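Local coordinates for protein Rik1-associated factor 1 (Schizosaccharomyces pombe, PDB 4O9D) that acts in the Clr4 methyltransferase complex, which helps establish heterochromatin by methylating histone H3, this piece being the protein's WD-repeat beta-propeller domain, at residues 39-44 against 99-104; 76-81 against 108-113; 215-220 against 227-232; 276-281 against 293-298; 358-363 against 374-379. All blocks are in the same frame, centred on the assembly; numbering follows the deposited sequence.

Contact 1 (39-44 against 99-104). With EDO (1,2-ethanediol), chain C.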
# COMPACT_ATOMS: atom_id res chain seq x y z
N ASN A 39 0.92 12.03 -7.24
CA ASN A 39 0.21 13.14 -6.63
C ASN A 39 -1.12 13.30 -7.34
O ASN A 39 -1.32 12.74 -8.43
CB ASN A 39 1.08 14.40 -6.58
CG ASN A 39 1.23 15.10 -7.91
OD1 ASN A 39 0.91 14.57 -8.98
ND2 ASN A 39 1.72 16.33 -7.83
N PRO A 40 -2.07 14.01 -6.71
CA PRO A 40 -3.42 14.01 -7.29
C PRO A 40 -3.40 14.38 -8.78
O PRO A 40 -4.04 13.70 -9.58
CB PRO A 40 -4.17 15.07 -6.48
CG PRO A 40 -3.42 15.12 -5.15
CD PRO A 40 -1.97 14.83 -5.48
N LEU A 41 -2.64 15.42 -9.13
CA LEU A 41 -2.56 15.92 -10.50
C LEU A 41 -1.88 14.93 -11.43
O LEU A 41 -1.89 15.11 -12.65
CB LEU A 41 -1.77 17.24 -10.52
CG LEU A 41 -2.38 18.39 -9.73
CD1 LEU A 41 -1.40 19.56 -9.58
CD2 LEU A 41 -3.67 18.86 -10.37
N CYS A 42 -1.28 13.88 -10.87
CA CYS A 42 -0.48 12.93 -11.65
C CYS A 42 0.63 13.66 -12.43
O CYS A 42 0.88 13.38 -13.59
CB CYS A 42 -1.36 12.09 -12.58
SG CYS A 42 -0.55 10.59 -13.23
N GLU A 43 1.28 14.61 -11.76
CA GLU A 43 2.39 15.38 -12.31
C GLU A 43 3.72 14.93 -11.72
O GLU A 43 4.79 15.18 -12.30
CB GLU A 43 2.19 16.87 -12.03
CG GLU A 43 1.19 17.51 -12.98
CD GLU A 43 0.82 18.94 -12.61
OE1 GLU A 43 -0.01 19.52 -13.34
OE2 GLU A 43 1.35 19.48 -11.60
N LYS A 44 3.66 14.28 -10.56
CA LYS A 44 4.87 13.91 -9.84
C LYS A 44 4.63 12.56 -9.21
O LYS A 44 3.47 12.17 -9.01
CB LYS A 44 5.18 14.95 -8.76
CG LYS A 44 5.47 16.33 -9.31
CD LYS A 44 5.92 17.28 -8.21
CE LYS A 44 6.53 18.56 -8.78
NZ LYS A 44 8.01 18.42 -8.94
N LYS A 99 -3.29 16.19 -0.41
CA LYS A 99 -4.43 16.50 -1.30
C LYS A 99 -4.28 17.89 -1.96
O LYS A 99 -4.84 18.14 -3.02
CB LYS A 99 -5.75 16.41 -0.53
CG LYS A 99 -6.03 15.02 0.05
CD LYS A 99 -5.83 13.93 -1.01
CE LYS A 99 -6.41 12.58 -0.56
NZ LYS A 99 -6.48 11.59 -1.69
N GLY A 100 -3.52 18.77 -1.32
CA GLY A 100 -3.24 20.09 -1.88
C GLY A 100 -2.07 20.10 -2.86
O GLY A 100 -1.70 21.15 -3.39
N ASN A 101 -1.49 18.93 -3.11
CA ASN A 101 -0.42 18.78 -4.10
C ASN A 101 0.90 19.46 -3.76
O ASN A 101 1.80 19.49 -4.60
CB ASN A 101 -0.88 19.30 -5.48
CG ASN A 101 -1.90 18.39 -6.15
OD1 ASN A 101 -1.55 17.41 -6.82
ND2 ASN A 101 -3.18 18.76 -6.04
N LEU A 102 1.05 20.01 -2.56
CA LEU A 102 2.32 20.68 -2.24
C LEU A 102 3.32 19.78 -1.53
O LEU A 102 4.54 19.99 -1.65
CB LEU A 102 2.05 21.92 -1.37
CG LEU A 102 1.49 23.12 -2.14
CD1 LEU A 102 1.35 24.32 -1.20
CD2 LEU A 102 2.39 23.45 -3.33
N PHE A 103 2.83 18.78 -0.81
CA PHE A 103 3.70 18.06 0.12
C PHE A 103 3.64 16.56 -0.07
O PHE A 103 2.67 16.03 -0.59
CB PHE A 103 3.31 18.42 1.57
CG PHE A 103 3.43 19.90 1.87
CD1 PHE A 103 4.68 20.49 2.06
CD2 PHE A 103 2.30 20.71 1.94
CE1 PHE A 103 4.79 21.86 2.32
CE2 PHE A 103 2.41 22.08 2.20
CZ PHE A 103 3.65 22.65 2.39
N LEU A 104 4.72 15.90 0.36
CA LEU A 104 4.78 14.44 0.40
C LEU A 104 4.93 13.98 1.86
O LEU A 104 5.80 14.47 2.58
CB LEU A 104 5.98 13.94 -0.41
CG LEU A 104 6.25 12.43 -0.38
CD1 LEU A 104 5.13 11.64 -1.09
CD2 LEU A 104 7.64 12.07 -0.99
C1 EDO C . 11.77 16.15 -8.28
O1 EDO C . 10.77 17.18 -8.14
C2 EDO C . 12.24 16.06 -9.73
O2 EDO C . 12.60 17.35 -10.25
O HOH W 1 2.81 17.17 -5.35
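Two hairpin turns of adjoining propeller blades meet here, with P40 and L41 closing around the side-chain carbonyl of N101. The one direct hydrogen bond across the contact runs from the backbone N of L41 to N101 OD1 (3.2 Å); it is nearly straight at 159° and arrives in the amide plane on a lone pair. P40 and N101 meet tip to tip, with P40 CD only 2.9 Å from N101 OD1. L41 CG approaches the same oxygen to 3.2 Å, so this polar atom sits in a largely aliphatic wrap. N101 CG, set anti to its own carbonyl carbon (chi1 -72°), lies 3.6 Å from both P40 CD and L41 CG.

The turn that receives it joins strands 33-38 and 44-49 as a type I beta turn from N39 to C42, whereas N101 belongs to the connection between strands 87-97 and 103-108, in the first WD repeat. N39 braces its own turn: OD1 takes the backbone N of E43 at 2.8 Å on a lone pair in the amide plane, while the N of K44 comes from above that plane. The amides of N39 and N101 stand 86° apart. A water links the two turns a second time, accepting from N39 ND2 at 2.8 Å and donating to the backbone O of N101 at 2.6 Å. Farther along, K44 makes a salt bridge with D66, and F97 packs against N39.

Contact 2 (76-81 against 108-113). With EDO (1,2-ethanediol), chain D.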
# COMPACT_ATOMS: atom_id res chain seq x y z
N GLU A 76 16.61 13.45 1.72
CA GLU A 76 17.36 13.17 2.94
C GLU A 76 16.85 11.88 3.62
O GLU A 76 17.63 11.15 4.25
CB GLU A 76 17.27 14.37 3.89
CG GLU A 76 17.55 14.02 5.33
CD GLU A 76 17.86 15.23 6.20
OE1 GLU A 76 17.11 16.24 6.16
OE2 GLU A 76 18.88 15.16 6.92
N SER A 77 15.55 11.61 3.48
CA SER A 77 14.94 10.33 3.87
C SER A 77 14.94 10.04 5.38
O SER A 77 14.97 10.97 6.17
CB SER A 77 15.58 9.17 3.10
OG SER A 77 14.77 8.00 3.17
N HIS A 78 14.88 8.76 5.75
CA HIS A 78 14.88 8.31 7.15
C HIS A 78 16.09 7.41 7.39
O HIS A 78 16.42 6.60 6.53
CB HIS A 78 13.61 7.50 7.46
CG HIS A 78 12.33 8.21 7.16
ND1 HIS A 78 11.42 8.56 8.14
CD2 HIS A 78 11.79 8.64 5.99
CE1 HIS A 78 10.38 9.16 7.59
NE2 HIS A 78 10.59 9.24 6.29
N TYR A 79 16.72 7.49 8.56
CA TYR A 79 17.97 6.77 8.79
C TYR A 79 18.32 6.66 10.27
O TYR A 79 17.77 7.38 11.10
CB TYR A 79 19.11 7.48 8.06
CG TYR A 79 19.21 8.94 8.46
CD1 TYR A 79 19.98 9.33 9.54
CD2 TYR A 79 18.51 9.91 7.77
CE1 TYR A 79 20.05 10.66 9.92
CE2 TYR A 79 18.58 11.24 8.14
CZ TYR A 79 19.35 11.61 9.22
OH TYR A 79 19.42 12.94 9.59
N LYS A 80 19.23 5.75 10.60
CA LYS A 80 19.78 5.66 11.97
C LYS A 80 21.29 5.49 11.84
O LYS A 80 21.79 5.09 10.79
CB LYS A 80 19.19 4.47 12.74
CG LYS A 80 17.66 4.41 12.84
CD LYS A 80 17.16 3.02 13.30
CE LYS A 80 15.65 3.02 13.56
NZ LYS A 80 15.07 1.72 14.04
N LEU A 81 22.02 5.78 12.92
CA LEU A 81 23.47 5.60 12.92
C LEU A 81 23.83 4.16 13.29
O LEU A 81 23.55 3.71 14.40
CB LEU A 81 24.14 6.58 13.90
CG LEU A 81 23.85 8.06 13.66
CD1 LEU A 81 23.44 8.31 12.20
CD2 LEU A 81 22.77 8.57 14.60
N ALA A 108 8.61 5.53 8.07
CA ALA A 108 9.73 4.61 7.97
C ALA A 108 10.03 3.88 9.28
O ALA A 108 9.42 4.13 10.34
CB ALA A 108 11.00 5.37 7.49
N PHE A 109 11.03 3.01 9.18
CA PHE A 109 11.46 2.17 10.28
C PHE A 109 12.42 2.92 11.22
O PHE A 109 13.04 2.33 12.12
CB PHE A 109 12.11 0.90 9.71
CG PHE A 109 11.13 -0.11 9.18
CD1 PHE A 109 9.77 0.19 9.07
CD2 PHE A 109 11.58 -1.37 8.79
CE1 PHE A 109 8.88 -0.75 8.60
CE2 PHE A 109 10.68 -2.32 8.31
CZ PHE A 109 9.33 -2.00 8.22
N ASP A 110 12.52 4.23 11.04
CA ASP A 110 13.16 5.07 12.06
C ASP A 110 12.16 5.62 13.09
O ASP A 110 12.53 6.41 13.95
CB ASP A 110 13.91 6.23 11.41
CG ASP A 110 12.98 7.22 10.75
OD1 ASP A 110 11.82 6.83 10.45
OD2 ASP A 110 13.41 8.38 10.53
N ASN A 111 10.90 5.18 13.02
CA ASN A 111 9.84 5.65 13.93
C ASN A 111 9.34 7.07 13.69
O ASN A 111 8.76 7.65 14.59
CB ASN A 111 10.30 5.59 15.41
CG ASN A 111 10.77 4.21 15.82
OD1 ASN A 111 10.71 3.24 15.04
ND2 ASN A 111 11.26 4.11 17.06
N ALA A 112 9.58 7.63 12.51
CA ALA A 112 9.23 9.04 12.27
C ALA A 112 8.28 9.22 11.09
O ALA A 112 8.37 8.49 10.12
CB ALA A 112 10.51 9.89 12.07
N VAL A 113 7.35 10.17 11.20
CA VAL A 113 6.64 10.63 10.03
C VAL A 113 7.28 11.96 9.56
O VAL A 113 7.44 12.88 10.38
CB VAL A 113 5.14 10.87 10.34
CG1 VAL A 113 4.42 11.24 9.07
CG2 VAL A 113 4.50 9.61 10.94
C1 EDO D . 15.26 6.63 17.56
O1 EDO D . 14.19 7.41 18.09
C2 EDO D . 14.69 5.49 16.71
O2 EDO D . 15.01 5.75 15.34
O HOH W 2 15.78 9.89 10.32
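H78 and D110 carry the side-chain hydrogen bonding: ND1 of H78 donates to OD1 of D110 over 2.9 Å, bent to 141°, with ring and carboxylate planes 78° apart. The same OD1 accepts the backbone N of A112 at 3.1 Å, which makes an Asx turn; the two donors come from opposite faces of the carboxylate. On its far side the imidazole bonds through NE2 to T106 OG1. This Asp-His-Thr chain is the hydrogen-bond network of a WD repeat, tying the entry to a blade to the turn between strands 103-108 and 113-117. An alanine in place of D110 would probably leave H78 ND1 and the N of A112 without their shared acceptor, and the imidazole freer to turn.

Water supplies a further bridge, accepting from the N of Y79 and donating to D110 OD2 at 2.8 Å. Among charged groups, the extended K80 chain brings NZ to the backbone O of F109, 2.9 Å away and nearly along the C=O axis.

Contact 3 (215-220 against 227-232)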
# COMPACT_ATOMS: atom_id res chain seq x y z
N LEU A 215 -9.37 -6.07 14.18
CA LEU A 215 -9.77 -4.96 13.33
C LEU A 215 -10.71 -4.05 14.15
O LEU A 215 -11.70 -4.54 14.72
CB LEU A 215 -10.47 -5.52 12.07
CG LEU A 215 -10.76 -4.50 10.96
CD1 LEU A 215 -9.41 -4.05 10.32
CD2 LEU A 215 -11.70 -5.09 9.95
N ALA A 216 -10.36 -2.77 14.27
CA ALA A 216 -11.13 -1.82 15.08
C ALA A 216 -11.54 -0.56 14.32
O ALA A 216 -10.98 -0.24 13.26
CB ALA A 216 -10.35 -1.43 16.32
N LEU A 217 -12.51 0.16 14.87
CA LEU A 217 -12.97 1.39 14.26
C LEU A 217 -12.85 2.56 15.23
O LEU A 217 -13.11 2.40 16.42
CB LEU A 217 -14.43 1.25 13.85
CG LEU A 217 -14.99 2.32 12.89
CD1 LEU A 217 -14.37 2.20 11.46
CD2 LEU A 217 -16.53 2.24 12.86
N PHE A 218 -12.46 3.73 14.70
CA PHE A 218 -12.36 4.95 15.51
C PHE A 218 -13.16 6.10 14.84
O PHE A 218 -13.32 6.12 13.62
CB PHE A 218 -10.90 5.37 15.64
CG PHE A 218 -10.07 4.49 16.55
CD1 PHE A 218 -9.54 3.29 16.08
CD2 PHE A 218 -9.80 4.89 17.84
CE1 PHE A 218 -8.77 2.48 16.92
CE2 PHE A 218 -9.04 4.10 18.69
CZ PHE A 218 -8.53 2.89 18.24
N ASP A 219 -13.65 7.04 15.64
CA ASP A 219 -14.25 8.26 15.08
C ASP A 219 -13.14 9.29 14.88
O ASP A 219 -12.36 9.56 15.81
CB ASP A 219 -15.33 8.81 16.02
CG ASP A 219 -15.95 10.08 15.49
OD1 ASP A 219 -16.67 9.99 14.48
OD2 ASP A 219 -15.67 11.16 16.06
N ALA A 220 -13.03 9.87 13.69
CA ALA A 220 -11.90 10.77 13.43
C ALA A 220 -12.03 12.16 14.07
O ALA A 220 -11.04 12.72 14.47
CB ALA A 220 -11.61 10.92 11.93
N GLN A 227 -15.62 0.72 18.04
CA GLN A 227 -15.96 -0.70 18.14
C GLN A 227 -14.82 -1.63 17.67
O GLN A 227 -13.93 -1.23 16.89
CB GLN A 227 -17.20 -1.00 17.31
CG GLN A 227 -16.92 -1.07 15.82
CD GLN A 227 -18.17 -1.31 14.96
OE1 GLN A 227 -19.23 -0.75 15.21
NE2 GLN A 227 -18.02 -2.12 13.91
N LYS A 228 -14.83 -2.86 18.17
CA LYS A 228 -14.08 -3.94 17.53
C LYS A 228 -15.01 -4.58 16.48
O LYS A 228 -16.18 -4.87 16.78
CB LYS A 228 -13.64 -4.97 18.57
CG LYS A 228 -12.74 -6.09 18.06
CD LYS A 228 -12.58 -7.19 19.14
CE LYS A 228 -11.27 -7.98 18.97
NZ LYS A 228 -11.09 -9.05 20.02
N PHE A 229 -14.52 -4.79 15.26
CA PHE A 229 -15.31 -5.53 14.28
C PHE A 229 -15.42 -6.98 14.74
O PHE A 229 -14.51 -7.51 15.38
CB PHE A 229 -14.67 -5.45 12.89
CG PHE A 229 -14.81 -4.11 12.23
CD1 PHE A 229 -15.94 -3.81 11.49
CD2 PHE A 229 -13.83 -3.15 12.36
CE1 PHE A 229 -16.08 -2.58 10.86
CE2 PHE A 229 -13.95 -1.93 11.73
CZ PHE A 229 -15.09 -1.64 10.98
N ASN A 230 -16.53 -7.63 14.43
CA ASN A 230 -16.79 -8.97 14.97
C ASN A 230 -16.04 -10.05 14.19
O ASN A 230 -16.61 -10.67 13.32
CB ASN A 230 -18.30 -9.25 14.99
CG ASN A 230 -18.66 -10.55 15.71
OD1 ASN A 230 -17.94 -11.02 16.59
ND2 ASN A 230 -19.77 -11.15 15.30
N THR A 231 -14.76 -10.25 14.51
CA THR A 231 -13.99 -11.40 14.01
C THR A 231 -13.23 -11.97 15.19
O THR A 231 -13.10 -11.32 16.21
CB THR A 231 -12.91 -11.00 12.98
OG1 THR A 231 -11.80 -10.37 13.64
CG2 THR A 231 -13.48 -10.05 11.93
N ALA A 232 -12.69 -13.17 15.03
CA ALA A 232 -11.73 -13.69 15.99
C ALA A 232 -10.49 -12.80 16.03
O ALA A 232 -10.30 -11.96 15.12
CB ALA A 232 -11.34 -15.11 15.59
O HOH W 3 -11.62 -7.78 15.12
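F229 packs its ring against two leucines of the neighbouring strand. Its CD2 lies 3.6 Å from L215 CG, and CE2 lies 3.9 Å from L217 CB, the leucine chains running at a slant to the ring. The backbone carbonyls of L215 and A216 lie at the ring's edge, close to its plane.

Main-chain bonds set this register. The N of F229 donates to L215 O at 2.9 Å, L217 N donates to Q227 O at 2.8 Å, and the return bond from Q227 N to L217 O is weak. A216 and K228 form the non-hydrogen-bonded antiparallel pair between them.

Next out, the NE2 end of Q227 stands 3.5 Å above the plane of the F229 ring, toward the rim, and is hydrogen-bonded to the O of Y268. A water accepts from the N of L215 and donates to the O of F229 and to T231 OG1, holding the chain where it leaves the strand. L263, on strand 258-264 of the next blade, touches both L215 and F229. Pairing of strands 214-219 and 224-228 in this way is the outer antiparallel hairpin typical of a four-stranded beta-propeller blade.

Contact 4 (276-281 against 293-298)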
# COMPACT_ATOMS: atom_id res chain seq x y z
N THR A 276 -9.89 -19.38 2.75
CA THR A 276 -8.96 -19.83 1.72
C THR A 276 -7.94 -20.72 2.37
O THR A 276 -7.63 -20.54 3.56
CB THR A 276 -8.17 -18.65 1.14
OG1 THR A 276 -7.19 -19.13 0.21
CG2 THR A 276 -7.45 -17.92 2.23
N THR A 277 -7.37 -21.61 1.58
CA THR A 277 -6.29 -22.47 2.06
C THR A 277 -4.92 -21.76 2.13
O THR A 277 -3.98 -22.29 2.72
CB THR A 277 -6.14 -23.70 1.16
OG1 THR A 277 -6.11 -23.28 -0.20
CG2 THR A 277 -7.31 -24.63 1.37
N GLN A 278 -4.82 -20.57 1.54
CA GLN A 278 -3.57 -19.80 1.62
C GLN A 278 -3.17 -19.52 3.05
O GLN A 278 -3.97 -19.02 3.84
CB GLN A 278 -3.74 -18.47 0.88
CG GLN A 278 -4.01 -18.66 -0.58
CD GLN A 278 -4.51 -17.41 -1.24
OE1 GLN A 278 -5.58 -16.92 -0.91
NE2 GLN A 278 -3.73 -16.89 -2.19
N LYS A 279 -1.93 -19.83 3.39
CA LYS A 279 -1.48 -19.65 4.75
C LYS A 279 -0.97 -18.23 5.02
O LYS A 279 -0.82 -17.84 6.17
CB LYS A 279 -0.39 -20.68 5.07
CG LYS A 279 0.93 -20.39 4.39
CD LYS A 279 1.68 -21.68 4.10
CE LYS A 279 3.17 -21.42 3.94
NZ LYS A 279 3.96 -22.55 4.52
N ASP A 280 -0.73 -17.45 3.96
CA ASP A 280 -0.26 -16.08 4.13
C ASP A 280 -0.85 -15.19 3.05
O ASP A 280 -0.41 -15.22 1.90
CB ASP A 280 1.27 -16.03 4.06
CG ASP A 280 1.85 -14.73 4.63
OD1 ASP A 280 1.12 -13.71 4.73
OD2 ASP A 280 3.05 -14.73 4.96
N ILE A 281 -1.85 -14.38 3.41
CA ILE A 281 -2.47 -13.50 2.42
C ILE A 281 -1.74 -12.15 2.40
O ILE A 281 -1.63 -11.45 3.44
CB ILE A 281 -3.98 -13.27 2.71
CG1 ILE A 281 -4.77 -14.58 2.76
CG2 ILE A 281 -4.58 -12.33 1.67
CD1 ILE A 281 -6.28 -14.33 3.01
N VAL A 293 -14.42 -10.67 -5.13
CA VAL A 293 -13.47 -10.53 -4.05
C VAL A 293 -12.28 -11.43 -4.35
O VAL A 293 -12.44 -12.53 -4.90
CB VAL A 293 -14.15 -10.95 -2.75
CG1 VAL A 293 -13.13 -11.01 -1.62
CG2 VAL A 293 -15.33 -10.00 -2.46
N THR A 294 -11.07 -10.95 -4.04
CA THR A 294 -9.85 -11.68 -4.38
C THR A 294 -8.94 -11.81 -3.17
O THR A 294 -8.99 -11.00 -2.26
CB THR A 294 -9.05 -10.97 -5.50
OG1 THR A 294 -8.40 -9.79 -4.98
CG2 THR A 294 -9.97 -10.59 -6.64
N SER A 295 -8.08 -12.82 -3.19
CA SER A 295 -7.10 -13.04 -2.14
C SER A 295 -5.79 -13.54 -2.78
O SER A 295 -5.75 -14.66 -3.32
CB SER A 295 -7.62 -14.10 -1.16
OG SER A 295 -6.61 -14.46 -0.23
N SER A 296 -4.75 -12.71 -2.75
CA SER A 296 -3.48 -13.08 -3.39
C SER A 296 -2.46 -13.40 -2.32
O SER A 296 -2.26 -12.64 -1.36
CB SER A 296 -2.93 -11.96 -4.29
OG SER A 296 -3.90 -11.44 -5.19
N GLY A 297 -1.77 -14.52 -2.48
CA GLY A 297 -0.93 -14.97 -1.39
C GLY A 297 0.51 -15.23 -1.72
O GLY A 297 0.96 -15.04 -2.86
N THR A 298 1.23 -15.66 -0.68
CA THR A 298 2.62 -16.08 -0.81
C THR A 298 2.72 -17.39 -1.55
O THR A 298 3.83 -17.79 -1.90
CB THR A 298 3.31 -16.25 0.58
OG1 THR A 298 2.71 -17.36 1.28
CG2 THR A 298 3.18 -14.96 1.42
O HOH W 4 0.00 -18.34 1.03
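S295 meets Q278 where the loop leading into a propeller blade lies beside strand 292-297; Q278 probably takes the place of the histidine of a canonical WD repeat, and S295 that of its serine or threonine partner. With OG anti to its backbone N (chi1 172°), S295 donates to Q278 OE1 at 2.8 Å. T276 OG1 also donates to that oxygen, from the opposite face of the amide. S295 O accepts from Q278 NE2 at 3.2 Å, in the glutamine's amide plane, and NE2 also bonds to D299 OD1. An alanine in place of Q278 would probably leave the S295 and T276 hydroxyls without their shared acceptor and D299 without this donor.

G297 pairs with I281 as a non-hydrogen-bonded antiparallel bridge, and a side chain there would run into Q278 NE2. Last, T298 donates its backbone N to D280 O at 3.1 Å and lays CG2 3.4 Å from D280 CB, while a water joins T298 OG1 (2.9 Å) to the backbone N of D280.

Contact 5 (358-363 against 374-379). With EDO (1,2-ethanediol), chain E.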
# COMPACT_ATOMS: atom_id res chain seq x y z
N GLY A 358 8.25 -13.02 -11.65
CA GLY A 358 8.64 -11.80 -12.33
C GLY A 358 7.66 -11.33 -13.40
O GLY A 358 7.92 -10.38 -14.12
N ILE A 359 6.50 -11.98 -13.50
CA ILE A 359 5.56 -11.64 -14.56
C ILE A 359 4.37 -10.84 -14.04
O ILE A 359 3.86 -11.12 -12.96
CB ILE A 359 5.00 -12.90 -15.27
CG1 ILE A 359 6.14 -13.85 -15.68
CG2 ILE A 359 4.16 -12.53 -16.50
CD1 ILE A 359 6.95 -13.37 -16.87
N VAL A 360 3.95 -9.87 -14.83
CA VAL A 360 2.69 -9.17 -14.59
C VAL A 360 1.65 -9.78 -15.51
O VAL A 360 1.79 -9.73 -16.73
CB VAL A 360 2.82 -7.65 -14.87
CG1 VAL A 360 1.46 -6.96 -14.73
CG2 VAL A 360 3.87 -7.02 -13.93
N LYS A 361 0.62 -10.39 -14.92
CA LYS A 361 -0.40 -11.09 -15.69
C LYS A 361 -1.70 -10.29 -15.68
O LYS A 361 -2.02 -9.63 -14.67
CB LYS A 361 -0.61 -12.50 -15.12
CG LYS A 361 0.57 -13.44 -15.42
CD LYS A 361 0.40 -14.82 -14.80
CE LYS A 361 1.52 -15.76 -15.30
NZ LYS A 361 1.41 -15.96 -16.79
N VAL A 362 -2.41 -10.30 -16.81
CA VAL A 362 -3.66 -9.55 -16.97
C VAL A 362 -4.81 -10.57 -17.05
O VAL A 362 -4.70 -11.56 -17.79
CB VAL A 362 -3.66 -8.64 -18.23
CG1 VAL A 362 -4.96 -7.85 -18.35
CG2 VAL A 362 -2.45 -7.67 -18.23
N TRP A 363 -5.88 -10.34 -16.28
CA TRP A 363 -7.00 -11.27 -16.17
C TRP A 363 -8.35 -10.59 -16.39
O TRP A 363 -8.55 -9.45 -15.95
CB TRP A 363 -7.03 -11.91 -14.78
CG TRP A 363 -5.69 -12.37 -14.22
CD1 TRP A 363 -4.81 -11.62 -13.50
CD2 TRP A 363 -5.13 -13.69 -14.31
NE1 TRP A 363 -3.72 -12.39 -13.13
CE2 TRP A 363 -3.89 -13.66 -13.62
CE3 TRP A 363 -5.56 -14.90 -14.90
CZ2 TRP A 363 -3.07 -14.79 -13.50
CZ3 TRP A 363 -4.73 -16.02 -14.79
CH2 TRP A 363 -3.50 -15.95 -14.10
N ASN A 374 0.32 -11.91 -20.65
CA ASN A 374 1.41 -11.43 -19.83
C ASN A 374 1.68 -10.00 -20.26
O ASN A 374 1.88 -9.74 -21.44
CB ASN A 374 2.66 -12.31 -20.01
CG ASN A 374 2.50 -13.69 -19.38
OD1 ASN A 374 1.59 -13.93 -18.61
ND2 ASN A 374 3.42 -14.61 -19.70
N PHE A 375 1.64 -9.06 -19.32
CA PHE A 375 1.88 -7.66 -19.63
C PHE A 375 3.36 -7.39 -19.79
O PHE A 375 3.79 -6.72 -20.74
CB PHE A 375 1.35 -6.73 -18.53
CG PHE A 375 1.63 -5.28 -18.79
CD1 PHE A 375 0.94 -4.60 -19.78
CD2 PHE A 375 2.59 -4.59 -18.05
CE1 PHE A 375 1.22 -3.25 -20.04
CE2 PHE A 375 2.86 -3.23 -18.30
CZ PHE A 375 2.19 -2.57 -19.29
N THR A 376 4.15 -7.90 -18.85
CA THR A 376 5.58 -7.69 -18.91
C THR A 376 6.26 -8.72 -18.05
O THR A 376 5.60 -9.47 -17.34
CB THR A 376 5.96 -6.26 -18.48
OG1 THR A 376 7.34 -6.02 -18.78
CG2 THR A 376 5.71 -6.03 -16.96
N GLU A 377 7.58 -8.81 -18.20
CA GLU A 377 8.43 -9.71 -17.43
C GLU A 377 9.62 -8.94 -16.87
O GLU A 377 10.40 -8.31 -17.62
CB GLU A 377 8.93 -10.88 -18.27
CG GLU A 377 10.00 -11.66 -17.51
CD GLU A 377 10.37 -12.97 -18.15
OE1 GLU A 377 9.89 -13.26 -19.26
OE2 GLU A 377 11.16 -13.71 -17.53
N MET A 378 9.77 -8.97 -15.55
CA MET A 378 10.89 -8.27 -14.91
C MET A 378 11.99 -9.28 -14.55
O MET A 378 11.75 -10.49 -14.60
CB MET A 378 10.40 -7.45 -13.69
CG MET A 378 9.58 -6.18 -14.11
SD MET A 378 9.45 -4.94 -12.84
CE MET A 378 11.09 -4.24 -12.87
N ASN A 379 13.18 -8.80 -14.22
CA ASN A 379 14.35 -9.66 -14.05
C ASN A 379 14.32 -10.54 -12.82
O ASN A 379 15.11 -11.48 -12.71
CB ASN A 379 15.63 -8.81 -14.00
CG ASN A 379 16.08 -8.35 -15.37
OD1 ASN A 379 16.01 -9.10 -16.35
ND2 ASN A 379 16.55 -7.11 -15.46
C1 EDO E . 1.47 -14.37 -22.62
O1 EDO E . 0.85 -13.17 -23.09
C2 EDO E . 0.82 -15.60 -23.26
O2 EDO E . 1.06 -16.72 -22.40
O HOH W 5 3.77 -16.98 -18.35
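NZ of K361 is held by two partners: it donates to N374 OD1 at 2.7 Å and to a water that also accepts from N374 ND2. The two side chains lie side by side and point the same way, and the lysine bends only at its last torsion (chi4 -64°), which turns NZ onto the amide. They sit on the outer hairpin of a blade, strands 359-363 and 371-377, whose short segments run antiparallel at 173°.

I359 shares that face, its CG2 against N374 CG and its CD1 3.5 Å from E377 CB. The glutamate's charged end goes to K323 in a salt bridge.

On the other face, V360 packs CG1 against F375 CB at 3.8 Å and CG2 against T376 CG2. V362 CG2 reaches the same F375 CB, while the F375 ring goes on to meet Y406 edge-to-face. F375 and T376 together stand opposite the single residue V360, a beta bulge between the pairs K361-N374 and I359-E377. V360 anchors it from both ends of its backbone: its O takes the N of F375 at 2.7 Å and its N donates to T376 O at 3.0 Å.

Just before the strand, G358 has a positive phi, which would jam a CB against the preceding carbonyl O; M378 O would also clash with it. G358 O accepts the N of M378 at 2.7 Å, nearly straight at 176°.

From the N terminus, the chain first lays down strand 21-26, which completes the blade of strands 382-387, 393-398 and 403-407 and closes the eight-bladed ring. Contact 1 opens at 39-44 and closes a long loop at 99-104, joining inner hairpin turns of successive blades. Contact 2 opens inside that loop and ends beyond it, so the two cross, about 22 Å apart between centres, and share a sheet. The others follow in series with short loops: contact 3 closes an outer hairpin, contact 4 ties a blade's entry loop to its second strand, and contact 5 closes another outer hairpin. Contacts 2 and 4 lie on opposite sides of the chain's centre, as do contacts 3 and 5.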